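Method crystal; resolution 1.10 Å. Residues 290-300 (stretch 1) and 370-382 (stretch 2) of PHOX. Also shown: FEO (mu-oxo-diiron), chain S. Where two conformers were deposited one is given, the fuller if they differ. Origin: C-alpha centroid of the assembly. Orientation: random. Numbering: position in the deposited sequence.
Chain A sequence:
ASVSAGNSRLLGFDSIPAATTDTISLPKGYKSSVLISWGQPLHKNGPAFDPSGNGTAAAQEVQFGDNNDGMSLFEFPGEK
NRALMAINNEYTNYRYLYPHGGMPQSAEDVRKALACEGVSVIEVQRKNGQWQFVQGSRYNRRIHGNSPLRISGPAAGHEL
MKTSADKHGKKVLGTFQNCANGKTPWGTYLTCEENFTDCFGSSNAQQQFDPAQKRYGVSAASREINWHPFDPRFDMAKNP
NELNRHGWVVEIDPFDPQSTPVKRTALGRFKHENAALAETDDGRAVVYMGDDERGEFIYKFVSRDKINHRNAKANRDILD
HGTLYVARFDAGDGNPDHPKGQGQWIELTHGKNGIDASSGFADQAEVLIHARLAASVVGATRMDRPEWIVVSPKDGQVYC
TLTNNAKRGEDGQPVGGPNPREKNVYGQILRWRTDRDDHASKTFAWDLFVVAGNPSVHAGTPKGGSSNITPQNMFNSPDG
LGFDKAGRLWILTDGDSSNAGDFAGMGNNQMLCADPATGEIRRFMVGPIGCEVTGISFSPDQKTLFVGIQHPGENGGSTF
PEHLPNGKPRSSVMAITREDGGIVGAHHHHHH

Stretch 1, residues 290-300: GDDERGEFIYK
Stretch 2 (370-382) HARLAASVVGATR

The phenyl ring of F297 is the apolar centre of this contact, buried between the helix 371-377 and the loop that follows it. Its m rotamer (chi1 -50°, chi2 -51°) brings the ring to stretch 2 although CA-to-CB points sideways. A380 CB lies over one face, 3.5 Å from the ring centroid and 10° off its normal, a CH-pi contact; A375 CB packs 3.3 Å from F297 CD2. Polar atoms meet the ring's edge, where the C-H bonds are weakly positive: T381 O is 3.2 Å from F297 CD1. Alanine suits both places, since a methyl lets the backbone approach closely.

Y299, also m (chi2 80°), lies on strand 298-300, whose axis passes 11.1 Å from that of the helix at 98°. Its CE2 is 4.1 Å from A375 CB and 4.4 Å from A371 CB. The helix ends in a Schellman motif: G379, at phi/psi 79/42, suits the positive phi, A380 N bonds to A375 O (3.1 Å), and the chain then runs extended through R382.

Stretch 1 turns its corner at G295 (80/13), within a type II turn from E293 to E296 closed by E296 N to E293 O, 3.1 Å. G295 CA lies 4.3 Å from R382 CA, and an ideal CB there would stand 2.8 Å from R382 NH2. R382 (m, t, p) donates from NE to G295 O at 3.0 Å, while water 1 joins its NH2 (2.8 Å) to R294 O (2.7 Å).

At the charged edge, R372 (m, t, t) extends its guanidinium among three acids. D291 (t) takes NE on OD2 (2.8 Å) and NH2 on OD1 (2.9 Å); E293 OE1 accepts from NH2 (2.9 Å) and NH1 (3.0 Å). E296 OE2 lies over the guanidinium face, 3.6 Å from NH1, contributing charge alone.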

# COMPACT_ATOMS: atom_id res chain seq x y z
N GLY A 290 -2.43 -6.73 -5.05
CA GLY A 290 -1.35 -7.61 -4.61
C GLY A 290 -1.52 -8.03 -3.16
O GLY A 290 -2.07 -7.28 -2.34
N ASP A 291 -1.03 -9.23 -2.84
CA ASP A 291 -0.95 -9.77 -1.48
C ASP A 291 0.52 -9.81 -1.08
O ASP A 291 1.28 -10.62 -1.60
CB ASP A 291 -1.54 -11.19 -1.49
CG ASP A 291 -1.62 -11.82 -0.13
OD1 ASP A 291 -1.35 -11.14 0.89
OD2 ASP A 291 -2.02 -13.01 -0.06
N ASP A 292 0.95 -8.88 -0.22
CA ASP A 292 2.38 -8.74 0.05
C ASP A 292 2.84 -9.73 1.11
O ASP A 292 2.90 -9.43 2.31
CB ASP A 292 2.75 -7.31 0.44
CG ASP A 292 4.22 -7.17 0.76
OD1 ASP A 292 4.97 -8.13 0.52
OD2 ASP A 292 4.62 -6.09 1.25
N GLU A 293 3.24 -10.90 0.65
CA GLU A 293 3.96 -11.86 1.46
C GLU A 293 4.75 -12.74 0.50
O GLU A 293 4.36 -12.90 -0.66
CB GLU A 293 2.98 -12.68 2.30
CG GLU A 293 3.65 -13.60 3.30
CD GLU A 293 2.70 -14.18 4.33
OE1 GLU A 293 1.71 -13.53 4.71
OE2 GLU A 293 3.00 -15.30 4.81
N ARG A 294 5.90 -13.23 0.95
CA ARG A 294 6.73 -14.08 0.10
C ARG A 294 5.91 -15.27 -0.37
O ARG A 294 5.36 -16.00 0.44
CB ARG A 294 7.96 -14.57 0.85
CG ARG A 294 8.97 -13.49 1.18
CD ARG A 294 10.16 -14.06 1.92
NE ARG A 294 9.99 -14.01 3.36
CZ ARG A 294 10.34 -12.97 4.11
NH1 ARG A 294 10.94 -11.92 3.54
NH2 ARG A 294 9.93 -12.89 5.36
N GLY A 295 5.85 -15.48 -1.68
CA GLY A 295 5.18 -16.63 -2.23
C GLY A 295 3.66 -16.54 -2.33
O GLY A 295 3.01 -17.55 -2.61
N GLU A 296 3.10 -15.34 -2.15
CA GLU A 296 1.66 -15.15 -2.31
C GLU A 296 1.34 -14.51 -3.68
O GLU A 296 2.19 -14.51 -4.58
CB GLU A 296 1.08 -14.35 -1.14
CG GLU A 296 1.12 -15.11 0.18
CD GLU A 296 0.17 -16.30 0.29
OE1 GLU A 296 -0.68 -16.55 -0.59
OE2 GLU A 296 0.24 -16.97 1.34
N PHE A 297 0.08 -14.14 -3.90
CA PHE A 297 -0.46 -14.02 -5.24
C PHE A 297 -0.88 -12.60 -5.63
O PHE A 297 -0.94 -11.68 -4.80
CB PHE A 297 -1.66 -14.96 -5.41
CG PHE A 297 -1.39 -16.37 -4.96
CD1 PHE A 297 -0.28 -17.06 -5.42
CD2 PHE A 297 -2.28 -17.04 -4.12
CE1 PHE A 297 -0.07 -18.38 -5.08
CE2 PHE A 297 -2.05 -18.35 -3.74
CZ PHE A 297 -0.93 -19.02 -4.21
N ILE A 298 -1.18 -12.44 -6.92
CA ILE A 298 -1.78 -11.24 -7.49
C ILE A 298 -3.21 -11.55 -7.91
O ILE A 298 -3.48 -12.57 -8.54
CB ILE A 298 -0.96 -10.75 -8.70
CG1 ILE A 298 0.45 -10.34 -8.25
CG2 ILE A 298 -1.66 -9.60 -9.41
CD1 ILE A 298 1.43 -10.16 -9.39
N TYR A 299 -4.12 -10.64 -7.56
CA TYR A 299 -5.56 -10.81 -7.73
C TYR A 299 -6.16 -9.71 -8.60
O TYR A 299 -5.56 -8.65 -8.82
CB TYR A 299 -6.27 -10.82 -6.36
CG TYR A 299 -5.85 -11.93 -5.44
CD1 TYR A 299 -4.67 -11.85 -4.70
CD2 TYR A 299 -6.67 -13.03 -5.22
CE1 TYR A 299 -4.30 -12.85 -3.82
CE2 TYR A 299 -6.33 -14.02 -4.32
CZ TYR A 299 -5.14 -13.94 -3.63
OH TYR A 299 -4.83 -14.94 -2.75
N LYS A 300 -7.39 -9.94 -9.06
CA LYS A 300 -8.12 -9.00 -9.91
C LYS A 300 -9.61 -9.17 -9.64
O LYS A 300 -10.14 -10.26 -9.78
CB LYS A 300 -7.82 -9.31 -11.38
CG LYS A 300 -8.60 -8.50 -12.40
CD LYS A 300 -8.44 -9.16 -13.77
CE LYS A 300 -9.10 -8.39 -14.89
NZ LYS A 300 -8.99 -9.15 -16.17
N HIS A 370 -11.10 -16.86 2.98
CA HIS A 370 -9.91 -17.69 2.82
C HIS A 370 -9.43 -17.68 1.40
O HIS A 370 -8.98 -18.70 0.86
CB HIS A 370 -10.21 -19.11 3.29
CG HIS A 370 -10.53 -19.19 4.75
ND1 HIS A 370 -11.29 -20.16 5.29
CD2 HIS A 370 -10.13 -18.38 5.81
CE1 HIS A 370 -11.38 -19.98 6.62
NE2 HIS A 370 -10.68 -18.88 6.94
N ALA A 371 -9.35 -16.49 0.82
CA ALA A 371 -8.97 -16.34 -0.58
C ALA A 371 -7.59 -16.95 -0.87
O ALA A 371 -7.39 -17.50 -1.94
CB ALA A 371 -9.00 -14.88 -0.98
N ARG A 372 -6.65 -16.84 0.07
CA ARG A 372 -5.33 -17.42 -0.16
C ARG A 372 -5.44 -18.91 -0.42
O ARG A 372 -4.73 -19.46 -1.27
CB ARG A 372 -4.43 -17.19 1.06
CG ARG A 372 -3.88 -15.78 1.19
CD ARG A 372 -2.89 -15.69 2.34
NE ARG A 372 -2.17 -14.43 2.32
CZ ARG A 372 -1.16 -14.13 3.12
NH1 ARG A 372 -0.81 -14.95 4.11
NH2 ARG A 372 -0.48 -13.02 2.91
N LEU A 373 -6.24 -19.60 0.39
CA LEU A 373 -6.40 -21.04 0.27
C LEU A 373 -7.09 -21.40 -1.03
O LEU A 373 -6.74 -22.38 -1.67
CB LEU A 373 -7.19 -21.59 1.45
CG LEU A 373 -6.44 -21.57 2.78
CD1 LEU A 373 -7.33 -22.11 3.89
CD2 LEU A 373 -5.17 -22.40 2.69
N ALA A 374 -8.09 -20.62 -1.42
CA ALA A 374 -8.80 -20.88 -2.66
C ALA A 374 -7.86 -20.69 -3.86
O ALA A 374 -7.88 -21.48 -4.81
CB ALA A 374 -10.02 -19.97 -2.78
N ALA A 375 -7.03 -19.66 -3.81
CA ALA A 375 -6.09 -19.39 -4.88
C ALA A 375 -5.04 -20.50 -5.02
O ALA A 375 -4.62 -20.84 -6.12
CB ALA A 375 -5.43 -18.04 -4.66
N SER A 376 -4.64 -21.10 -3.90
CA SER A 376 -3.76 -22.26 -3.98
C SER A 376 -4.44 -23.44 -4.66
O SER A 376 -3.83 -24.13 -5.46
CB SER A 376 -3.27 -22.66 -2.59
OG SER A 376 -2.38 -21.70 -2.05
N VAL A 377 -5.71 -23.66 -4.35
CA VAL A 377 -6.45 -24.77 -4.97
C VAL A 377 -6.44 -24.65 -6.49
O VAL A 377 -6.28 -25.64 -7.20
CB VAL A 377 -7.90 -24.84 -4.45
CG1 VAL A 377 -8.74 -25.79 -5.31
CG2 VAL A 377 -7.92 -25.30 -3.01
N VAL A 378 -6.58 -23.43 -7.01
CA VAL A 378 -6.69 -23.26 -8.46
C VAL A 378 -5.34 -23.07 -9.14
O VAL A 378 -5.28 -22.93 -10.36
CB VAL A 378 -7.63 -22.09 -8.85
CG1 VAL A 378 -8.96 -22.21 -8.14
CG2 VAL A 378 -6.98 -20.74 -8.57
N GLY A 379 -4.26 -23.13 -8.38
CA GLY A 379 -2.91 -23.12 -8.95
C GLY A 379 -2.41 -21.75 -9.37
O GLY A 379 -1.71 -21.61 -10.37
N ALA A 380 -2.67 -20.74 -8.54
CA ALA A 380 -2.05 -19.44 -8.72
C ALA A 380 -0.52 -19.55 -8.64
O ALA A 380 0.01 -20.42 -7.95
CB ALA A 380 -2.58 -18.47 -7.67
N THR A 381 0.17 -18.63 -9.30
CA THR A 381 1.63 -18.60 -9.26
C THR A 381 2.13 -17.83 -8.04
O THR A 381 1.78 -16.66 -7.85
CB THR A 381 2.21 -17.93 -10.52
OG1 THR A 381 1.72 -18.59 -11.69
CG2 THR A 381 3.73 -17.92 -10.49
N ARG A 382 2.96 -18.47 -7.23
CA ARG A 382 3.56 -17.83 -6.07
C ARG A 382 4.56 -16.76 -6.49
O ARG A 382 5.41 -17.01 -7.34
CB ARG A 382 4.25 -18.89 -5.22
CG ARG A 382 3.30 -19.96 -4.70
CD ARG A 382 4.00 -20.92 -3.75
NE ARG A 382 4.25 -20.28 -2.47
CZ ARG A 382 4.78 -20.91 -1.42
NH1 ARG A 382 5.32 -22.10 -1.59
NH2 ARG A 382 4.84 -20.32 -0.23
FE1 FEO S . 2.71 -1.94 3.86
FE2 FEO S . 3.79 -4.30 1.55
O FEO S . 3.95 -2.64 2.52
O HOH W 1 3.51 -18.00 0.65
O HOH W 2 -0.36 -14.84 -8.62
O HOH W 3 3.79 -0.10 3.51
O HOH W 4 4.44 -2.60 5.17